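Local coordinates for putative endonuclease/exonuclease/phosphatase family protein (PDB 3MPR) that probably hydrolyses phosphodiester bonds as a metal-dependent nuclease of the endonuclease/exonuclease/phosphatase family, at residues Phe139-Asp144 with Gly177-Asp182; Ser225-Ile230 with Ser278-Val283. All blocks are in the same frame, centred on the assembly; numbering follows the deposited sequence.

How the interactions relate
Interaction 1 (139-144 with 177-182) and interaction 2 (225-230 with 278-283) have centres about 10 Å apart and follow one another along the chain. Strands 135-142, 173-178 and 228-232 are consecutive neighbours in a six-stranded mixed sheet, and interaction 2 joins the last of them to strand 283-289 of the seven-stranded sheet, so together they span the two-sheet sandwich of the DNase I-like fold. The contacts touch directly: the backbone N of Phe179 probably bonds to the carbonyl of Ile227, and the Asp178 carboxylate packs against His280. The His142 and His280 side chains lie about 4 and 5 Å from that of Glu51, a magnesium ligand though no ion is bound here, so both contacts probably border the metal site.

Interaction 1: residues Phe139-Asp144 with Gly177-Asp182; sequences FNLHMD and GDFNVD
His142 and Asp178 run alongside each other in the same sense, ring and carboxylate planes 12° apart. Asp178 CB sits over one face of the imidazole, 4.0 Å from the ring centroid of His142. CG is anti to the backbone N in both (chi1 -175° in His142, 177° in Asp178), which turns ring and carboxylate the same way off the sheet. Water 1 joins their tips, donating to Asp178 OD2 at a distance short enough to be doubtful and lying 3.3 Å from His142 NE2; Asn13 gives OD2 a further hydrogen bond. Asp178 OD1 accepts from Asn180 N at 2.9 Å, an Asx turn that curls the chain just past the strand.

Two backbone bonds pair the strands in parallel: Asp178 N gives to Leu141 O at 3.1 Å, bent at the hydrogen, and Met143 N gives a straighter one to Asp178 O at 2.9 Å. This parallel pairing joins the two strands of the beta-alpha-beta unit made by strand 135-142, helix 148-164 and strand 173-178. Gly177 lies beside Leu141 O, where a side chain would collide with that oxygen.

Apolar contacts lie on the side of Leu141, toward helix 148-164. Leu141 CD1 rests over the Phe179 ring, 3.7 Å from Phe179 CE2 and nearer the ring's rim than its centre. Met143, a selenomethionine bent along its chain, brings CG to 3.8 Å from Phe179 CD2, while Val158 and Ser154 of the helix touch Leu141 and Met143 respectively.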
ATOM      1  N   PHE A 139      -4.940  19.867 -10.883  1.00  7.24           N
ATOM      2  CA  PHE A 139      -4.971  21.017  -9.981  1.00  6.33           C
ATOM      3  C   PHE A 139      -4.711  20.553  -8.564  1.00  8.41           C
ATOM      4  O   PHE A 139      -5.124  19.458  -8.203  1.00 10.35           O
ATOM      5  CB  PHE A 139      -6.367  21.646  -9.981  1.00 10.58           C
ATOM      6  CG  PHE A 139      -6.745  22.311 -11.274  1.00 12.56           C
ATOM      7  CD1 PHE A 139      -7.264  21.581 -12.320  1.00 12.69           C
ATOM      8  CD2 PHE A 139      -6.605  23.683 -11.423  1.00 10.42           C
ATOM      9  CE1 PHE A 139      -7.628  22.212 -13.510  1.00 12.82           C
ATOM     10  CE2 PHE A 139      -6.967  24.312 -12.598  1.00 10.55           C
ATOM     11  CZ  PHE A 139      -7.477  23.578 -13.636  1.00 10.54           C
ATOM     12  N   ASN A 140      -4.091  21.405  -7.748  1.00  8.62           N
ATOM     13  CA  ASN A 140      -3.806  21.060  -6.362  1.00  9.69           C
ATOM     14  C   ASN A 140      -3.904  22.312  -5.493  1.00 11.99           C
ATOM     15  O   ASN A 140      -3.443  23.374  -5.893  1.00 11.59           O
ATOM     16  CB  ASN A 140      -2.413  20.435  -6.282  1.00  5.99           C
ATOM     17  CG  ASN A 140      -2.012  20.066  -4.878  1.00  8.94           C
ATOM     18  OD1 ASN A 140      -2.778  19.440  -4.141  1.00  9.76           O
ATOM     19  ND2 ASN A 140      -0.793  20.448  -4.495  1.00  7.88           N
ATOM     20  N   LEU A 141      -4.517  22.198  -4.317  1.00  6.61           N
ATOM     21  CA  LEU A 141      -4.721  23.377  -3.477  1.00 12.41           C
ATOM     22  C   LEU A 141      -4.793  23.024  -1.996  1.00 14.66           C
ATOM     23  O   LEU A 141      -4.800  21.855  -1.615  1.00 11.62           O
ATOM     24  CB  LEU A 141      -5.995  24.141  -3.898  1.00 10.38           C
ATOM     25  CG  LEU A 141      -7.349  23.406  -3.865  1.00 10.42           C
ATOM     26  CD1 LEU A 141      -7.871  23.221  -2.436  1.00  9.06           C
ATOM     27  CD2 LEU A 141      -8.380  24.166  -4.677  1.00 11.21           C
ATOM     28  N   HIS A 142      -4.853  24.064  -1.176  1.00 11.02           N
ATOM     29  CA  HIS A 142      -5.018  23.933   0.261  1.00  8.40           C
ATOM     30  C   HIS A 142      -5.931  25.077   0.678  1.00 12.44           C
ATOM     31  O   HIS A 142      -5.549  26.242   0.585  1.00 13.45           O
ATOM     32  CB  HIS A 142      -3.659  24.045   0.961  1.00 10.72           C
ATOM     33  CG  HIS A 142      -3.721  23.809   2.437  1.00 13.64           C
ATOM     34  ND1 HIS A 142      -2.593  23.700   3.221  1.00 12.71           N
ATOM     35  CD2 HIS A 142      -4.777  23.651   3.271  1.00 16.59           C
ATOM     36  CE1 HIS A 142      -2.952  23.491   4.478  1.00 11.87           C
ATOM     37  NE2 HIS A 142      -4.271  23.462   4.535  1.00 14.44           N
HETATM   38  N   MSE A 143      -7.143  24.732   1.102  1.00  9.76           N
HETATM   39  CA  MSE A 143      -8.194  25.699   1.418  1.00 12.47           C
HETATM   40  C   MSE A 143      -7.950  26.434   2.744  1.00 16.77           C
HETATM   41  O   MSE A 143      -7.173  25.981   3.584  1.00 15.29           O
HETATM   42  CB  MSE A 143      -9.534  24.976   1.501  1.00  9.21           C
HETATM   43  CG  MSE A 143     -10.039  24.378   0.207  1.00 13.98           C
HETATM   44 SE   MSE A 143     -10.640  25.826  -0.968  1.00 25.06          SE
HETATM   45  CE  MSE A 143     -12.125  24.916  -1.829  1.00 12.45           C
ATOM     46  N   ASP A 144      -8.634  27.562   2.941  1.00 16.72           N
ATOM     47  CA  ASP A 144      -8.495  28.311   4.185  1.00 12.85           C
ATOM     48  C   ASP A 144      -9.339  27.647   5.274  1.00 18.52           C
ATOM     49  O   ASP A 144     -10.407  27.111   4.990  1.00 16.34           O
ATOM     50  CB  ASP A 144      -8.927  29.766   3.997  1.00 17.70           C
ATOM     51  CG  ASP A 144      -8.539  30.640   5.172  1.00 17.77           C
ATOM     52  OD1 ASP A 144      -9.431  31.040   5.950  1.00 20.73           O
ATOM     53  OD2 ASP A 144      -7.340  30.908   5.325  1.00 19.00           O
ATOM     54  N   GLY A 177      -6.069  17.995  -2.968  1.00  9.13           N
ATOM     55  CA  GLY A 177      -5.798  19.063  -2.026  1.00  9.78           C
ATOM     56  C   GLY A 177      -6.183  18.739  -0.608  1.00 10.50           C
ATOM     57  O   GLY A 177      -6.768  17.693  -0.336  1.00  8.34           O
ATOM     58  N   ASP A 178      -5.820  19.644   0.292  1.00 10.77           N
ATOM     59  CA  ASP A 178      -6.316  19.639   1.662  1.00  8.24           C
ATOM     60  C   ASP A 178      -7.434  20.674   1.687  1.00 10.44           C
ATOM     61  O   ASP A 178      -7.190  21.874   1.534  1.00 12.54           O
ATOM     62  CB  ASP A 178      -5.194  20.021   2.620  1.00  6.79           C
ATOM     63  CG  ASP A 178      -5.649  20.101   4.084  1.00 13.30           C
ATOM     64  OD1 ASP A 178      -6.864  20.144   4.350  1.00 10.87           O
ATOM     65  OD2 ASP A 178      -4.771  20.147   4.971  1.00 14.69           O
ATOM     66  N   PHE A 179      -8.663  20.204   1.852  1.00  9.82           N
ATOM     67  CA  PHE A 179      -9.833  21.077   1.781  1.00 12.78           C
ATOM     68  C   PHE A 179     -10.292  21.566   3.154  1.00 13.99           C
ATOM     69  O   PHE A 179     -11.276  22.299   3.262  1.00 11.99           O
ATOM     70  CB  PHE A 179     -10.955  20.399   0.991  1.00 10.92           C
ATOM     71  CG  PHE A 179     -10.596  20.161  -0.444  1.00 14.41           C
ATOM     72  CD1 PHE A 179      -9.790  19.083  -0.805  1.00 10.85           C
ATOM     73  CD2 PHE A 179     -11.020  21.041  -1.430  1.00  7.63           C
ATOM     74  CE1 PHE A 179      -9.433  18.881  -2.135  1.00 11.16           C
ATOM     75  CE2 PHE A 179     -10.670  20.850  -2.758  1.00  8.32           C
ATOM     76  CZ  PHE A 179      -9.877  19.765  -3.115  1.00  6.50           C
ATOM     77  N   ASN A 180      -9.538  21.171   4.182  1.00 10.98           N
ATOM     78  CA  ASN A 180      -9.674  21.678   5.554  1.00 13.45           C
ATOM     79  C   ASN A 180     -10.948  21.266   6.283  1.00 13.90           C
ATOM     80  O   ASN A 180     -10.904  21.005   7.479  1.00 16.49           O
ATOM     81  CB  ASN A 180      -9.458  23.203   5.632  1.00 17.97           C
ATOM     82  CG  ASN A 180      -8.129  23.568   6.300  1.00 26.59           C
ATOM     83  OD1 ASN A 180      -7.427  24.502   5.879  1.00 26.34           O
ATOM     84  ND2 ASN A 180      -7.774  22.824   7.342  1.00 16.90           N
ATOM     85  N   VAL A 181     -12.071  21.183   5.571  1.00 13.08           N
ATOM     86  CA  VAL A 181     -13.301  20.690   6.191  1.00 12.07           C
ATOM     87  C   VAL A 181     -13.821  19.456   5.470  1.00 13.90           C
ATOM     88  O   VAL A 181     -13.489  19.220   4.314  1.00 13.07           O
ATOM     89  CB  VAL A 181     -14.412  21.742   6.185  1.00 13.55           C
ATOM     90  CG1 VAL A 181     -13.963  23.002   6.927  1.00 16.28           C
ATOM     91  CG2 VAL A 181     -14.838  22.048   4.741  1.00 16.84           C
ATOM     92  N   ASP A 182     -14.660  18.685   6.153  1.00 13.07           N
ATOM     93  CA  ASP A 182     -15.048  17.371   5.649  1.00 10.70           C
ATOM     94  C   ASP A 182     -16.241  17.368   4.694  1.00 12.38           C
ATOM     95  O   ASP A 182     -16.763  18.425   4.306  1.00 12.70           O
ATOM     96  CB  ASP A 182     -15.243  16.374   6.805  1.00 10.81           C
ATOM     97  CG  ASP A 182     -16.566  16.563   7.544  1.00 14.03           C
ATOM     98  OD1 ASP A 182     -17.418  17.356   7.103  1.00 11.95           O
ATOM     99  OD2 ASP A 182     -16.761  15.889   8.565  1.00 14.58           O
TER
HETATM  100  O   HOH W   1      -5.342  21.563   6.950  1.00 38.85           O

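Interaction 2: residues Ser225-Ile230 with Ser278-Val283; sequences SRIDHI and SDHFPV
Ile227 reaches His280 through its terminal methyl, CD1 lying 3.9 Å from His280 NE2, with the two side chains nearly perpendicular to each other. CG1 sits between the backbone N and the carbonyl carbon (chi1 67°), and the extended chain beyond it carries CD1 toward the ring.

Asp228 comes next, its carboxylate meeting the edge of the same imidazole near CD2, the two planes 75° apart. The approach of OD1 is modelled too close for its exact distance to be trusted; that oxygen has a hydrogen bond from outside, with the hydroxyl of Thr213. On the far edge of the ring, His280 ND1 donates to Asp279 OD1 at 3.2 Å, from above the carboxylate plane, and this bond should help fix the ring's rotation. An alanine at His280 would probably leave Asp279 OD1 without this donor and open a gap beside Ile227 and Asp228.

Asp228 O lies 3.8 Å from Val283 CG2. Further on, Ile230 and Val283 pass one another running in opposite senses, Ile230 CD1 approaching Val283 CG1 to 3.9 Å.

Around this joint, strand 173-178 flanks Asp228 and His280 through Asp178, and strand 5-13 meets His280 and Ile230 through Asn13 and Ser11; Tyr241 of strand 237-243, in the same sheet as strand 283-289, packs on Val283, while Ile230 meets Val283 from the facing sheet.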
ATOM      1  N   SER A 225     -14.385  11.483   8.858  1.00 11.26           N
ATOM      2  CA  SER A 225     -14.216  12.734   8.110  1.00 11.69           C
ATOM      3  C   SER A 225     -13.106  12.574   7.077  1.00 12.12           C
ATOM      4  O   SER A 225     -12.046  12.047   7.383  1.00 12.95           O
ATOM      5  CB  SER A 225     -13.849  13.892   9.047  1.00 18.80           C
ATOM      6  OG  SER A 225     -14.959  14.277   9.848  1.00 22.15           O
ATOM      7  N   ARG A 226     -13.354  13.037   5.859  1.00 11.73           N
ATOM      8  CA  ARG A 226     -12.324  13.120   4.835  1.00  9.50           C
ATOM      9  C   ARG A 226     -12.149  14.607   4.515  1.00  9.78           C
ATOM     10  O   ARG A 226     -13.115  15.294   4.152  1.00  9.99           O
ATOM     11  CB  ARG A 226     -12.746  12.336   3.583  1.00 14.23           C
ATOM     12  CG  ARG A 226     -13.268  10.912   3.886  1.00 13.08           C
ATOM     13  CD  ARG A 226     -13.565  10.115   2.618  1.00  9.10           C
ATOM     14  NE  ARG A 226     -14.452  10.816   1.697  1.00 12.83           N
ATOM     15  CZ  ARG A 226     -15.779  10.853   1.800  1.00 16.00           C
ATOM     16  NH1 ARG A 226     -16.398  10.214   2.782  1.00 18.06           N
ATOM     17  NH2 ARG A 226     -16.487  11.516   0.900  1.00 10.60           N
ATOM     18  N   ILE A 227     -10.938  15.129   4.700  1.00  6.26           N
ATOM     19  CA  ILE A 227     -10.691  16.527   4.368  1.00  7.88           C
ATOM     20  C   ILE A 227      -9.693  16.667   3.214  1.00 14.17           C
ATOM     21  O   ILE A 227      -9.510  17.756   2.649  1.00 12.42           O
ATOM     22  CB  ILE A 227     -10.263  17.349   5.604  1.00 13.24           C
ATOM     23  CG1 ILE A 227      -8.894  16.910   6.126  1.00 13.16           C
ATOM     24  CG2 ILE A 227     -11.340  17.264   6.693  1.00 10.73           C
ATOM     25  CD1 ILE A 227      -8.377  17.785   7.267  1.00 15.14           C
ATOM     26  N   ASP A 228      -9.063  15.552   2.859  1.00  7.66           N
ATOM     27  CA  ASP A 228      -8.197  15.505   1.695  1.00  8.63           C
ATOM     28  C   ASP A 228      -8.943  14.701   0.650  1.00 11.66           C
ATOM     29  O   ASP A 228      -9.353  13.577   0.922  1.00 12.61           O
ATOM     30  CB  ASP A 228      -6.883  14.808   2.063  1.00 11.10           C
ATOM     31  CG  ASP A 228      -6.187  15.486   3.227  1.00 11.96           C
ATOM     32  OD1 ASP A 228      -6.321  15.017   4.382  1.00 12.38           O
ATOM     33  OD2 ASP A 228      -5.541  16.523   2.981  1.00 12.01           O
ATOM     34  N   HIS A 229      -9.132  15.277  -0.538  1.00  7.69           N
ATOM     35  CA  HIS A 229      -9.937  14.636  -1.562  1.00  9.27           C
ATOM     36  C   HIS A 229      -9.184  14.591  -2.872  1.00 10.28           C
ATOM     37  O   HIS A 229      -8.269  15.390  -3.112  1.00  9.54           O
ATOM     38  CB  HIS A 229     -11.229  15.431  -1.829  1.00 12.05           C
ATOM     39  CG  HIS A 229     -12.070  15.669  -0.616  1.00 10.67           C
ATOM     40  ND1 HIS A 229     -12.712  14.648   0.057  1.00 11.91           N
ATOM     41  CD2 HIS A 229     -12.395  16.812   0.033  1.00 11.68           C
ATOM     42  CE1 HIS A 229     -13.386  15.154   1.074  1.00 13.43           C
ATOM     43  NE2 HIS A 229     -13.213  16.465   1.080  1.00 12.88           N
ATOM     44  N   ILE A 230      -9.600  13.665  -3.722  1.00  7.29           N
ATOM     45  CA  ILE A 230      -9.225  13.704  -5.128  1.00  9.94           C
ATOM     46  C   ILE A 230     -10.516  13.724  -5.937  1.00 10.21           C
ATOM     47  O   ILE A 230     -11.263  12.752  -5.938  1.00  9.22           O
ATOM     48  CB  ILE A 230      -8.342  12.505  -5.512  1.00  9.88           C
ATOM     49  CG1 ILE A 230      -7.047  12.531  -4.673  1.00  9.02           C
ATOM     50  CG2 ILE A 230      -8.015  12.532  -7.001  1.00  7.29           C
ATOM     51  CD1 ILE A 230      -6.037  11.424  -5.029  1.00  9.69           C
ATOM     52  N   SER A 278       3.146  11.718   8.077  1.00  7.16           N
ATOM     53  CA  SER A 278       2.676  13.098   8.164  1.00 12.17           C
ATOM     54  C   SER A 278       1.445  13.137   9.049  1.00 10.23           C
ATOM     55  O   SER A 278       0.978  12.099   9.491  1.00  8.89           O
ATOM     56  CB  SER A 278       2.348  13.674   6.787  1.00 10.68           C
ATOM     57  OG  SER A 278       1.885  15.005   6.933  1.00 12.90           O
ATOM     58  N   ASP A 279       0.916  14.323   9.321  1.00 13.41           N
ATOM     59  CA  ASP A 279      -0.293  14.382  10.136  1.00 11.80           C
ATOM     60  C   ASP A 279      -1.572  14.188   9.316  1.00  8.80           C
ATOM     61  O   ASP A 279      -2.685  14.240   9.852  1.00  8.91           O
ATOM     62  CB  ASP A 279      -0.338  15.620  11.050  1.00 12.68           C
ATOM     63  CG  ASP A 279      -0.501  16.915  10.291  1.00 14.84           C
ATOM     64  OD1 ASP A 279      -0.222  16.944   9.074  1.00 17.35           O
ATOM     65  OD2 ASP A 279      -0.907  17.911  10.930  1.00 15.43           O
ATOM     66  N   HIS A 280      -1.410  13.932   8.019  1.00  8.80           N
ATOM     67  CA  HIS A 280      -2.495  13.345   7.230  1.00  8.77           C
ATOM     68  C   HIS A 280      -2.041  11.978   6.715  1.00  9.70           C
ATOM     69  O   HIS A 280      -0.843  11.671   6.700  1.00  7.85           O
ATOM     70  CB  HIS A 280      -2.837  14.210   6.018  1.00  8.24           C
ATOM     71  CG  HIS A 280      -3.391  15.560   6.358  1.00  8.71           C
ATOM     72  ND1 HIS A 280      -2.685  16.506   7.074  1.00 15.40           N
ATOM     73  CD2 HIS A 280      -4.572  16.136   6.036  1.00  6.94           C
ATOM     74  CE1 HIS A 280      -3.419  17.602   7.192  1.00  6.91           C
ATOM     75  NE2 HIS A 280      -4.567  17.403   6.568  1.00 14.31           N
ATOM     76  N   PHE A 281      -2.997  11.171   6.271  1.00  6.06           N
ATOM     77  CA  PHE A 281      -2.671   9.994   5.471  1.00  9.33           C
ATOM     78  C   PHE A 281      -2.755  10.367   3.999  1.00  9.73           C
ATOM     79  O   PHE A 281      -3.622  11.138   3.624  1.00  8.81           O
ATOM     80  CB  PHE A 281      -3.657   8.868   5.746  1.00  9.53           C
ATOM     81  CG  PHE A 281      -3.609   8.358   7.157  1.00 11.55           C
ATOM     82  CD1 PHE A 281      -2.423   7.899   7.695  1.00  7.58           C
ATOM     83  CD2 PHE A 281      -4.748   8.334   7.941  1.00 14.82           C
ATOM     84  CE1 PHE A 281      -2.367   7.431   8.989  1.00  6.93           C
ATOM     85  CE2 PHE A 281      -4.695   7.867   9.244  1.00 11.74           C
ATOM     86  CZ  PHE A 281      -3.501   7.420   9.763  1.00  8.97           C
ATOM     87  N   PRO A 282      -1.873   9.795   3.158  1.00  7.81           N
ATOM     88  CA  PRO A 282      -2.032  10.018   1.715  1.00  7.01           C
ATOM     89  C   PRO A 282      -3.299   9.359   1.186  1.00  8.44           C
ATOM     90  O   PRO A 282      -3.704   8.303   1.658  1.00  7.54           O
ATOM     91  CB  PRO A 282      -0.805   9.331   1.107  1.00  7.09           C
ATOM     92  CG  PRO A 282      -0.355   8.359   2.116  1.00 10.62           C
ATOM     93  CD  PRO A 282      -0.734   8.912   3.469  1.00  6.24           C
ATOM     94  N   VAL A 283      -3.926  10.000   0.208  1.00 11.45           N
ATOM     95  CA  VAL A 283      -5.033   9.391  -0.496  1.00  7.70           C
ATOM     96  C   VAL A 283      -4.503   8.970  -1.864  1.00  7.95           C
ATOM     97  O   VAL A 283      -3.960   9.792  -2.595  1.00  7.41           O
ATOM     98  CB  VAL A 283      -6.191  10.390  -0.696  1.00  9.68           C
ATOM     99  CG1 VAL A 283      -7.244   9.805  -1.635  1.00  8.02           C
ATOM    100  CG2 VAL A 283      -6.816  10.788   0.653  1.00  6.55           C
TER